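Long-range contacts in tRNA threonylcarbamoyladenosine biosynthesis protein TsaE (Haemophilus influenzae, PDB 1HTW), which is required to form the threonylcarbamoyl group on adenosine 37 of tRNAs that read codons beginning with adenine, and binds ATP and magnesium: residues A[30-35]-A[103-108]; A[46-50]-A[110-114]; A[65-71]-A[83-89]. Residue numbers count along the deposited sequence, not the author numbering.

Contact 1 of 3, residues A[30-35]-A[103-108]; sequences TEKAIM and YFNTDS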
loop_
_atom_site.group_PDB
_atom_site.type_symbol
_atom_site.label_atom_id
_atom_site.label_comp_id
_atom_site.label_asym_id
_atom_site.label_seq_id
_atom_site.Cartn_x
_atom_site.Cartn_y
_atom_site.Cartn_z
ATOM N N THR A 30 13.789 0.266 6.175
ATOM C CA THR A 30 13.708 1.472 7.000
ATOM C C THR A 30 13.277 1.147 8.406
ATOM O O THR A 30 12.461 0.239 8.628
ATOM C CB THR A 30 12.683 2.468 6.367
ATOM O OG1 THR A 30 11.400 1.770 6.359
ATOM C CG2 THR A 30 13.076 2.699 4.911
ATOM N N GLU A 31 13.694 1.979 9.375
ATOM C CA GLU A 31 13.181 1.863 10.720
ATOM C C GLU A 31 11.786 2.472 10.849
ATOM O O GLU A 31 11.002 2.047 11.683
ATOM C CB GLU A 31 14.093 2.731 11.678
ATOM C CG GLU A 31 13.485 2.755 13.059
ATOM C CD GLU A 31 14.247 3.621 14.040
ATOM O OE1 GLU A 31 13.958 4.836 14.103
ATOM O OE2 GLU A 31 15.123 3.067 14.736
ATOM N N LYS A 32 11.497 3.480 10.014
ATOM C CA LYS A 32 10.172 4.099 10.137
ATOM C C LYS A 32 9.162 3.264 9.286
ATOM O O LYS A 32 9.587 2.592 8.379
ATOM C CB LYS A 32 10.114 5.544 9.796
ATOM C CG LYS A 32 10.184 5.885 8.312
ATOM C CD LYS A 32 9.619 7.315 8.143
ATOM C CE LYS A 32 9.220 7.549 6.713
ATOM N NZ LYS A 32 8.957 8.982 6.398
ATOM N N ALA A 33 7.949 3.337 9.758
ATOM C CA ALA A 33 6.892 2.534 9.004
ATOM C C ALA A 33 6.710 3.225 7.644
ATOM O O ALA A 33 6.671 4.463 7.597
ATOM C CB ALA A 33 5.642 2.576 9.811
ATOM N N ILE A 34 6.591 2.428 6.598
ATOM C CA ILE A 34 6.412 3.057 5.251
ATOM C C ILE A 34 4.904 3.199 4.988
ATOM O O ILE A 34 4.210 2.190 5.092
ATOM C CB ILE A 34 7.100 2.213 4.217
ATOM C CG1 ILE A 34 8.598 1.985 4.567
ATOM C CG2 ILE A 34 6.985 2.764 2.802
ATOM C CD1 ILE A 34 9.368 1.255 3.493
ATOM N N MET A 35 4.466 4.402 4.740
ATOM C CA MET A 35 3.017 4.643 4.513
ATOM C C MET A 35 2.772 4.695 3.002
ATOM O O MET A 35 3.279 5.536 2.281
ATOM C CB MET A 35 2.585 5.922 5.195
ATOM C CG MET A 35 3.053 5.945 6.695
ATOM S SD MET A 35 1.941 4.693 7.705
ATOM C CE MET A 35 0.269 5.397 7.408
ATOM N N TYR A 103 1.443 -0.066 15.115
ATOM C CA TYR A 103 1.679 -0.288 13.695
ATOM C C TYR A 103 2.398 0.866 13.006
ATOM O O TYR A 103 3.167 0.623 12.067
ATOM C CB TYR A 103 0.383 -0.565 12.954
ATOM C CG TYR A 103 -0.480 -1.652 13.560
ATOM C CD1 TYR A 103 -0.054 -2.439 14.615
ATOM C CD2 TYR A 103 -1.760 -1.850 13.063
ATOM C CE1 TYR A 103 -0.893 -3.411 15.165
ATOM C CE2 TYR A 103 -2.610 -2.782 13.614
ATOM C CZ TYR A 103 -2.161 -3.575 14.654
ATOM O OH TYR A 103 -2.991 -4.559 15.140
ATOM N N PHE A 104 2.126 2.096 13.402
ATOM C CA PHE A 104 2.752 3.246 12.773
ATOM C C PHE A 104 4.075 3.595 13.453
ATOM O O PHE A 104 4.830 4.390 12.891
ATOM C CB PHE A 104 1.851 4.461 12.707
ATOM C CG PHE A 104 0.485 4.267 12.113
ATOM C CD1 PHE A 104 0.279 3.439 11.026
ATOM C CD2 PHE A 104 -0.608 4.940 12.642
ATOM C CE1 PHE A 104 -0.987 3.253 10.501
ATOM C CE2 PHE A 104 -1.867 4.789 12.098
ATOM C CZ PHE A 104 -2.060 3.934 11.034
ATOM N N ASN A 105 4.379 2.947 14.581
ATOM C CA ASN A 105 5.602 3.219 15.309
ATOM C C ASN A 105 6.668 2.157 15.260
ATOM O O ASN A 105 7.578 2.168 16.117
ATOM C CB ASN A 105 5.274 3.427 16.823
ATOM C CG ASN A 105 4.861 4.861 17.043
ATOM O OD1 ASN A 105 3.714 5.207 16.794
ATOM N ND2 ASN A 105 5.809 5.677 17.488
ATOM N N THR A 106 6.618 1.241 14.324
ATOM C CA THR A 106 7.604 0.167 14.188
ATOM C C THR A 106 8.031 0.079 12.740
ATOM O O THR A 106 7.531 0.935 11.953
ATOM C CB THR A 106 7.028 -1.128 14.756
ATOM O OG1 THR A 106 8.008 -2.143 14.913
ATOM C CG2 THR A 106 5.933 -1.619 13.788
ATOM N N ASP A 107 8.946 -0.750 12.353
ATOM C CA ASP A 107 9.532 -0.892 11.046
ATOM C C ASP A 107 8.603 -1.820 10.169
ATOM O O ASP A 107 9.022 -2.880 9.744
ATOM C CB ASP A 107 10.917 -1.507 11.118
ATOM C CG ASP A 107 11.009 -2.778 11.931
ATOM O OD1 ASP A 107 10.236 -2.894 12.916
ATOM O OD2 ASP A 107 11.869 -3.618 11.626
ATOM N N SER A 108 7.420 -1.259 10.074
ATOM C CA SER A 108 6.384 -1.993 9.280
ATOM C C SER A 108 6.211 -1.332 7.918
ATOM O O SER A 108 6.839 -0.361 7.547
ATOM C CB SER A 108 5.085 -1.862 10.069
ATOM O OG SER A 108 4.574 -0.552 10.096
HETATM O O HOH W 1 9.721 -0.620 7.274
HETATM O O HOH W 2 7.387 4.581 12.339
#
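Ala33, Phe104 and Ser108 bury more surface than any other residues here, together about half of the 320 Å², and the contact is organised round them. Ala33 lies just ahead of strand 34-39, where its methyl group fits into the bend of chain that follows helix 100-104: Ala33 CB is 3.7 Å from Phe104 O, 3.9 Å from Tyr103 O and 3.3 Å from Ser108 OG. The hydroxyl of Ser108 is held in place by donating to Tyr103 O (OG to O, 2.7 Å), which ties the two ends of that bend together.

Ser108 also supplies the direct backbone link. Its carbonyl accepts from the amide of Ile34, the residue after Ala33 (Ile34 N to Ser108 O, 3.0 Å), with a CA-H...O contact from Ala33 CA to the same oxygen at 3.2 Å. Asp107, just before it, is the centre of an inverse gamma turn closed by Ser108 N to Thr106 O (2.9 Å), and its CA approaches Glu31 O to 3.3 Å. Two waters extend the link: one accepts from Ala33 N (2.9 Å) and donates to Phe104 O (2.6 Å), and another lies within hydrogen-bonding distance of Thr30 OG1 (3.1 Å) and Ser108 O (2.9 Å).

Phe104 makes a Met-aromatic contact, with Met35 SD 4.8 Å from its ring centroid and obliquely placed; Leu122 and Pro123 also pack on both side chains. Main-chain and water-mediated bonding thus dominates where strands 34-39 and 109-113 begin side by side, giving way to apolar packing at Met35 and Phe104.

Contact 2 of 3, residues A[46-50]-A[110-114]; sequences KTTLT and CLIEW. With NA (sodium ion), chain F; MG (magnesium ion), chain D; ADP (adenosine-5'-diphosphate), chain H.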
loop_
_atom_site.group_PDB
_atom_site.type_symbol
_atom_site.label_atom_id
_atom_site.label_comp_id
_atom_site.label_asym_id
_atom_site.label_seq_id
_atom_site.Cartn_x
_atom_site.Cartn_y
_atom_site.Cartn_z
ATOM N N LYS A 46 -6.865 -1.895 -6.280
ATOM C CA LYS A 46 -6.036 -1.544 -5.070
ATOM C C LYS A 46 -5.756 -2.823 -4.287
ATOM O O LYS A 46 -4.597 -3.156 -3.974
ATOM C CB LYS A 46 -6.703 -0.511 -4.183
ATOM C CG LYS A 46 -7.081 0.831 -4.789
ATOM C CD LYS A 46 -7.869 1.752 -3.889
ATOM C CE LYS A 46 -9.279 1.293 -3.573
ATOM N NZ LYS A 46 -10.156 1.191 -4.820
ATOM N N THR A 47 -6.808 -3.608 -4.038
ATOM C CA THR A 47 -6.634 -4.923 -3.379
ATOM C C THR A 47 -5.910 -5.912 -4.164
ATOM O O THR A 47 -5.079 -6.737 -3.637
ATOM C CB THR A 47 -8.029 -5.355 -2.855
ATOM O OG1 THR A 47 -8.500 -4.431 -1.936
ATOM C CG2 THR A 47 -7.883 -6.753 -2.220
ATOM N N THR A 48 -5.996 -5.985 -5.528
ATOM C CA THR A 48 -5.211 -6.891 -6.331
ATOM C C THR A 48 -3.688 -6.527 -6.324
ATOM O O THR A 48 -2.889 -7.432 -6.265
ATOM C CB THR A 48 -5.640 -6.855 -7.812
ATOM O OG1 THR A 48 -7.025 -7.409 -7.737
ATOM C CG2 THR A 48 -4.817 -7.728 -8.681
ATOM N N LEU A 49 -3.467 -5.220 -6.298
ATOM C CA LEU A 49 -2.025 -4.806 -6.200
ATOM C C LEU A 49 -1.488 -5.200 -4.781
ATOM O O LEU A 49 -0.391 -5.761 -4.838
ATOM C CB LEU A 49 -1.970 -3.259 -6.271
ATOM C CG LEU A 49 -0.572 -2.672 -5.990
ATOM C CD1 LEU A 49 0.499 -3.321 -6.838
ATOM C CD2 LEU A 49 -0.578 -1.147 -6.198
ATOM N N THR A 50 -2.277 -4.971 -3.811
ATOM C CA THR A 50 -1.868 -5.408 -2.425
ATOM C C THR A 50 -1.599 -6.902 -2.421
ATOM O O THR A 50 -0.621 -7.379 -1.826
ATOM C CB THR A 50 -3.010 -5.110 -1.480
ATOM O OG1 THR A 50 -3.169 -3.675 -1.381
ATOM C CG2 THR A 50 -2.650 -5.592 -0.036
ATOM N N CYS A 110 2.735 -0.133 5.678
ATOM C CA CYS A 110 1.280 -0.038 5.838
ATOM C C CYS A 110 0.730 0.289 4.402
ATOM O O CYS A 110 1.203 1.257 3.805
ATOM C CB CYS A 110 0.883 1.068 6.768
ATOM S SG CYS A 110 1.349 0.720 8.539
ATOM N N LEU A 111 -0.270 -0.485 4.036
ATOM C CA LEU A 111 -0.843 -0.260 2.651
ATOM C C LEU A 111 -2.318 0.081 2.883
ATOM O O LEU A 111 -3.012 -0.740 3.507
ATOM C CB LEU A 111 -0.727 -1.596 1.916
ATOM C CG LEU A 111 0.682 -2.253 1.901
ATOM C CD1 LEU A 111 0.624 -3.650 1.262
ATOM C CD2 LEU A 111 1.656 -1.388 1.033
ATOM N N ILE A 112 -2.698 1.277 2.491
ATOM C CA ILE A 112 -3.935 1.862 2.942
ATOM C C ILE A 112 -4.892 2.190 1.792
ATOM O O ILE A 112 -4.560 3.005 0.945
ATOM C CB ILE A 112 -3.632 3.124 3.738
ATOM C CG1 ILE A 112 -2.718 2.684 4.959
ATOM C CG2 ILE A 112 -4.873 3.818 4.263
ATOM C CD1 ILE A 112 -2.427 3.835 5.881
ATOM N N GLU A 113 -6.062 1.578 1.849
ATOM C CA GLU A 113 -7.156 1.913 0.909
ATOM C C GLU A 113 -8.106 2.834 1.616
ATOM O O GLU A 113 -8.276 2.802 2.843
ATOM C CB GLU A 113 -7.880 0.642 0.439
ATOM C CG GLU A 113 -7.011 -0.276 -0.399
ATOM C CD GLU A 113 -7.645 -1.524 -0.903
ATOM O OE1 GLU A 113 -8.758 -1.427 -1.514
ATOM O OE2 GLU A 113 -7.034 -2.601 -0.814
ATOM N N TRP A 114 -8.622 3.866 0.901
ATOM C CA TRP A 114 -9.473 4.865 1.502
ATOM C C TRP A 114 -8.811 5.661 2.599
ATOM O O TRP A 114 -9.374 6.005 3.648
ATOM C CB TRP A 114 -10.760 4.201 2.049
ATOM C CG TRP A 114 -11.747 3.910 0.966
ATOM C CD1 TRP A 114 -11.949 2.723 0.314
ATOM C CD2 TRP A 114 -12.691 4.836 0.405
ATOM N NE1 TRP A 114 -12.941 2.863 -0.616
ATOM C CE2 TRP A 114 -13.415 4.145 -0.572
ATOM C CE3 TRP A 114 -12.966 6.186 0.638
ATOM C CZ2 TRP A 114 -14.420 4.752 -1.332
ATOM C CZ3 TRP A 114 -13.978 6.786 -0.110
ATOM C CH2 TRP A 114 -14.684 6.065 -1.083
HETATM NA NA NA F . -5.802 5.375 0.100
HETATM MG MG MG D . -9.994 -3.018 -2.327
HETATM P PB ADP H . -10.200 -2.272 -5.560
HETATM O O1B ADP H . -9.552 -2.756 -4.258
HETATM O O2B ADP H . -9.577 -1.050 -6.088
HETATM O O3B ADP H . -11.750 -2.082 -5.264
HETATM P PA ADP H . -9.948 -4.998 -6.515
HETATM O O1A ADP H . -10.746 -5.636 -5.425
HETATM O O2A ADP H . -8.516 -5.364 -6.560
HETATM O O3A ADP H . -10.168 -3.432 -6.566
HETATM O "O5'" ADP H . -10.622 -5.465 -7.894
HETATM C "C5'" ADP H . -9.985 -5.449 -9.145
HETATM C "C4'" ADP H . -10.816 -6.351 -10.098
HETATM O "O4'" ADP H . -10.410 -6.098 -11.441
HETATM C "C3'" ADP H . -10.629 -7.828 -9.830
HETATM O "O3'" ADP H . -11.904 -8.533 -9.956
HETATM C "C2'" ADP H . -9.581 -8.182 -10.866
HETATM O "O2'" ADP H . -9.515 -9.557 -11.192
HETATM C "C1'" ADP H . -9.928 -7.242 -12.042
HETATM N N9 ADP H . -8.791 -6.916 -12.867
HETATM C C8 ADP H . -8.723 -7.008 -14.228
HETATM N N7 ADP H . -7.651 -6.578 -14.798
HETATM C C5 ADP H . -6.926 -6.173 -13.766
HETATM C C6 ADP H . -5.697 -5.561 -13.814
HETATM N N6 ADP H . -5.024 -5.265 -14.916
HETATM N N1 ADP H . -5.231 -5.131 -12.607
HETATM C C2 ADP H . -5.943 -5.340 -11.487
HETATM N N3 ADP H . -7.170 -5.883 -11.343
HETATM C C4 ADP H . -7.569 -6.313 -12.565
HETATM O O HOH W 3 -12.627 1.748 -3.454
HETATM O O HOH W 4 -11.581 -1.637 -2.644
HETATM O O HOH W 5 -11.327 -4.677 -2.851
HETATM O O HOH W 6 -10.782 -3.348 -0.220
#
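The nucleotide and magnesium site of this P-loop protein is assembled here, with the start of the helix that follows the Walker A loop set against the end of strand 109-113. Thr47 and Glu113 both ligate the magnesium ion, through Thr47 OG1 at 2.1 Å and Glu113 OE1 at 2.2 Å; ADP O1B at 2.0 Å and three waters complete six ligands. The other carboxylate oxygen, Glu113 OE2, accepts a 2.6 Å hydrogen bond from Thr47 OG1, so one acidic side chain both binds the metal and orients the second protein ligand. His83 also donates to OE2.

Lys46 reaches the β-phosphate twice, with N at 2.8 Å and NZ at 2.6 Å from ADP O2B, while Thr47 N lies 2.9 Å from O1B. Both Thr48 N and Thr48 OG1 hold O2A of the α-phosphate at 2.8 Å. One turn further along the helix the contact becomes apolar, with Thr50 CG2 4.0 Å from Leu111 CD1.

Helix 46-50 runs nearly antiparallel to strand 110-113, at 165° and 9.7 Å between the axes. The strand lies between strands 34-39 and 79-85 in the central sheet, and on its other face Ile112 packs on Met35 and Phe84, away from the helix.

Contact 3 of 3, residues A[65-71]-A[83-89]; sequences SPTYTLV and HFDLYRL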
loop_
_atom_site.group_PDB
_atom_site.type_symbol
_atom_site.label_atom_id
_atom_site.label_comp_id
_atom_site.label_asym_id
_atom_site.label_seq_id
_atom_site.Cartn_x
_atom_site.Cartn_y
_atom_site.Cartn_z
ATOM N N SER A 65 -9.678 -8.471 1.848
ATOM C CA SER A 65 -9.764 -7.085 2.325
ATOM C C SER A 65 -10.527 -7.021 3.649
ATOM O O SER A 65 -11.602 -7.626 3.799
ATOM C CB SER A 65 -10.587 -6.305 1.256
ATOM O OG SER A 65 -10.977 -5.044 1.739
ATOM N N PRO A 66 -10.049 -6.236 4.598
ATOM C CA PRO A 66 -10.619 -6.174 5.952
ATOM C C PRO A 66 -11.789 -5.218 6.009
ATOM O O PRO A 66 -11.787 -4.141 6.592
ATOM C CB PRO A 66 -9.424 -5.641 6.774
ATOM C CG PRO A 66 -8.733 -4.710 5.793
ATOM C CD PRO A 66 -8.726 -5.543 4.517
ATOM N N THR A 67 -12.894 -5.651 5.321
ATOM C CA THR A 67 -14.037 -4.770 5.186
ATOM C C THR A 67 -14.607 -4.172 6.445
ATOM O O THR A 67 -14.854 -2.964 6.513
ATOM C CB THR A 67 -15.224 -5.346 4.383
ATOM O OG1 THR A 67 -14.831 -6.383 3.535
ATOM C CG2 THR A 67 -15.822 -4.157 3.607
ATOM N N TYR A 68 -14.790 -5.047 7.464
ATOM C CA TYR A 68 -15.354 -4.600 8.722
ATOM C C TYR A 68 -14.270 -4.438 9.833
ATOM O O TYR A 68 -14.452 -3.635 10.710
ATOM C CB TYR A 68 -16.372 -5.626 9.238
ATOM C CG TYR A 68 -17.484 -5.933 8.241
ATOM C CD1 TYR A 68 -18.429 -4.943 7.980
ATOM C CD2 TYR A 68 -17.593 -7.161 7.652
ATOM C CE1 TYR A 68 -19.471 -5.214 7.086
ATOM C CE2 TYR A 68 -18.637 -7.437 6.758
ATOM C CZ TYR A 68 -19.541 -6.432 6.490
ATOM O OH TYR A 68 -20.591 -6.700 5.613
ATOM N N THR A 69 -13.219 -5.184 9.675
ATOM C CA THR A 69 -12.137 -5.114 10.692
ATOM C C THR A 69 -11.199 -3.951 10.427
ATOM O O THR A 69 -10.456 -3.603 11.336
ATOM C CB THR A 69 -11.375 -6.429 10.753
ATOM O OG1 THR A 69 -10.881 -6.747 9.454
ATOM C CG2 THR A 69 -12.309 -7.569 11.204
ATOM N N LEU A 70 -11.175 -3.437 9.179
ATOM C CA LEU A 70 -10.448 -2.239 8.867
ATOM C C LEU A 70 -8.939 -2.480 8.680
ATOM O O LEU A 70 -8.350 -1.754 7.878
ATOM C CB LEU A 70 -10.610 -1.073 9.808
ATOM C CG LEU A 70 -11.702 -0.048 9.514
ATOM C CD1 LEU A 70 -12.779 -0.609 8.622
ATOM C CD2 LEU A 70 -12.150 0.683 10.728
ATOM N N VAL A 71 -8.379 -3.361 9.475
ATOM C CA VAL A 71 -6.943 -3.646 9.335
ATOM C C VAL A 71 -6.661 -5.116 9.408
ATOM O O VAL A 71 -7.295 -5.832 10.259
ATOM C CB VAL A 71 -6.083 -2.863 10.338
ATOM C CG1 VAL A 71 -6.364 -3.259 11.785
ATOM C CG2 VAL A 71 -4.601 -3.141 10.015
ATOM N N HIS A 83 -2.452 -4.163 6.147
ATOM C CA HIS A 83 -3.320 -3.758 4.996
ATOM C C HIS A 83 -4.551 -3.138 5.631
ATOM O O HIS A 83 -5.251 -3.710 6.482
ATOM C CB HIS A 83 -3.691 -5.037 4.215
ATOM C CG HIS A 83 -4.625 -4.743 3.054
ATOM N ND1 HIS A 83 -5.431 -5.719 2.539
ATOM C CD2 HIS A 83 -4.809 -3.615 2.343
ATOM C CE1 HIS A 83 -6.140 -5.201 1.527
ATOM N NE2 HIS A 83 -5.759 -3.936 1.350
ATOM N N PHE A 84 -4.811 -1.883 5.236
ATOM C CA PHE A 84 -5.992 -1.168 5.759
ATOM C C PHE A 84 -6.996 -0.896 4.646
ATOM O O PHE A 84 -6.577 -0.599 3.537
ATOM C CB PHE A 84 -5.552 0.205 6.294
ATOM C CG PHE A 84 -4.742 0.147 7.567
ATOM C CD1 PHE A 84 -3.363 -0.053 7.467
ATOM C CD2 PHE A 84 -5.312 0.486 8.782
ATOM C CE1 PHE A 84 -2.583 -0.052 8.619
ATOM C CE2 PHE A 84 -4.528 0.452 9.934
ATOM C CZ PHE A 84 -3.193 0.180 9.833
ATOM N N ASP A 85 -8.281 -1.133 4.947
ATOM C CA ASP A 85 -9.352 -0.626 4.060
ATOM C C ASP A 85 -10.262 0.191 4.988
ATOM O O ASP A 85 -10.923 -0.418 5.845
ATOM C CB ASP A 85 -10.190 -1.711 3.398
ATOM C CG ASP A 85 -11.211 -0.977 2.449
ATOM O OD1 ASP A 85 -11.461 0.201 2.725
ATOM O OD2 ASP A 85 -11.612 -1.582 1.467
ATOM N N LEU A 86 -10.194 1.488 4.893
ATOM C CA LEU A 86 -10.777 2.431 5.789
ATOM C C LEU A 86 -12.183 2.894 5.365
ATOM O O LEU A 86 -12.686 3.839 5.958
ATOM C CB LEU A 86 -9.937 3.647 6.102
ATOM C CG LEU A 86 -8.527 3.435 6.678
ATOM C CD1 LEU A 86 -7.838 4.737 7.002
ATOM C CD2 LEU A 86 -8.594 2.518 7.899
ATOM N N TYR A 87 -12.697 2.214 4.354
ATOM C CA TYR A 87 -13.998 2.637 3.817
ATOM C C TYR A 87 -15.054 2.800 4.896
ATOM O O TYR A 87 -15.799 3.793 4.888
ATOM C CB TYR A 87 -14.479 1.651 2.749
ATOM C CG TYR A 87 -15.771 2.178 2.116
ATOM C CD1 TYR A 87 -15.851 3.512 1.746
ATOM C CD2 TYR A 87 -16.870 1.362 1.948
ATOM C CE1 TYR A 87 -17.016 4.020 1.189
ATOM C CE2 TYR A 87 -18.044 1.861 1.398
ATOM C CZ TYR A 87 -18.101 3.179 1.009
ATOM O OH TYR A 87 -19.255 3.682 0.458
ATOM N N ARG A 88 -15.089 1.896 5.867
ATOM C CA ARG A 88 -16.092 1.946 6.942
ATOM C C ARG A 88 -15.576 2.585 8.201
ATOM O O ARG A 88 -16.130 2.417 9.304
ATOM C CB ARG A 88 -16.571 0.504 7.217
ATOM C CG ARG A 88 -17.315 -0.092 6.036
ATOM C CD ARG A 88 -17.773 -1.506 6.273
ATOM N NE ARG A 88 -18.309 -2.169 5.108
ATOM C CZ ARG A 88 -19.513 -1.987 4.577
ATOM N NH1 ARG A 88 -20.364 -1.103 5.070
ATOM N NH2 ARG A 88 -19.852 -2.705 3.511
ATOM N N LEU A 89 -14.541 3.416 8.083
ATOM C CA LEU A 89 -14.063 4.181 9.225
ATOM C C LEU A 89 -14.947 5.422 9.388
ATOM O O LEU A 89 -14.778 6.409 8.690
ATOM C CB LEU A 89 -12.597 4.525 9.092
ATOM C CG LEU A 89 -11.992 5.382 10.208
ATOM C CD1 LEU A 89 -11.938 4.605 11.511
ATOM C CD2 LEU A 89 -10.618 5.889 9.813
HETATM O O HOH W 6 -10.782 -3.348 -0.220
HETATM O O HOH W 7 -13.778 -0.863 5.201
#
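Only the end of the 65-71 segment pairs with strand 79-85. Val71 and Phe84 form an antiparallel non-hydrogen-bonded pair, their CA atoms 4.5 Å apart, and Asp85 N donates to Leu70 O at 3.0 Å. Close CA-H...O contacts flank this bond, from Phe84 CA to Leu70 O (3.2 Å) and from Val71 CA to His83 O (3.3 Å). Before Leu70 the chain is looped, with an inverse gamma turn centred on Pro66; beyond Asp85 the partner enters a type I turn from Leu86 to Leu89. A water bridges the diverging backbones, donating to Thr67 O (2.7 Å) and Asp85 O (3.0 Å) and accepting from Arg88 N (3.1 Å).

This is the open end of the β-hairpin of strands 71-76 and 79-85, at the edge of the central sheet and beside the magnesium site. The metal-bound water 6 lies 2.6 Å from both Ser65 OG and Asp85 OD2, and donates to the carboxylate, so the two residues meet the ion in its second shell. The other oxygen, Asp85 OD1, accepts from Tyr87 N at 2.9 Å in an Asx turn.

Pro66 CD makes an off-centre CH-pi contact with the His83 ring, 4.2 Å from its centroid, while His83 NE2 is hydrogen-bonded to Glu113 OE2. On the sheet face that bears Val71 and Phe84, Val71 CG2 sits over the Phe84 ring, 3.6 Å from the centroid. Leu70 is the residue most buried by the pairing, its CD2 reaching Leu89 CD1 at 4.0 Å. At the outer margin Tyr68 CE1 lies over the Arg88 guanidinium, 3.8 Å from NE.

All three contacts reach the same central sheet. Contact 2 is the buried one, nearest the centre of the chain, whereas contacts 1 and 3 are partly buried and include exposed residues. Strand 109-113 joins them: Cys110 N is 2.8 Å from Ile34 O of contact 1, and Glu113 N is 2.8 Å from Phe84 O of contact 3. Contacts 2 and 3 share water 6 and so the magnesium site, where charge and metal ligation prevail; contact 1 lies toward the other end of the strand and relies on backbone and water bonds. Phe84, against Tyr103 and Phe104, links contacts 1 and 3 through aromatic packing.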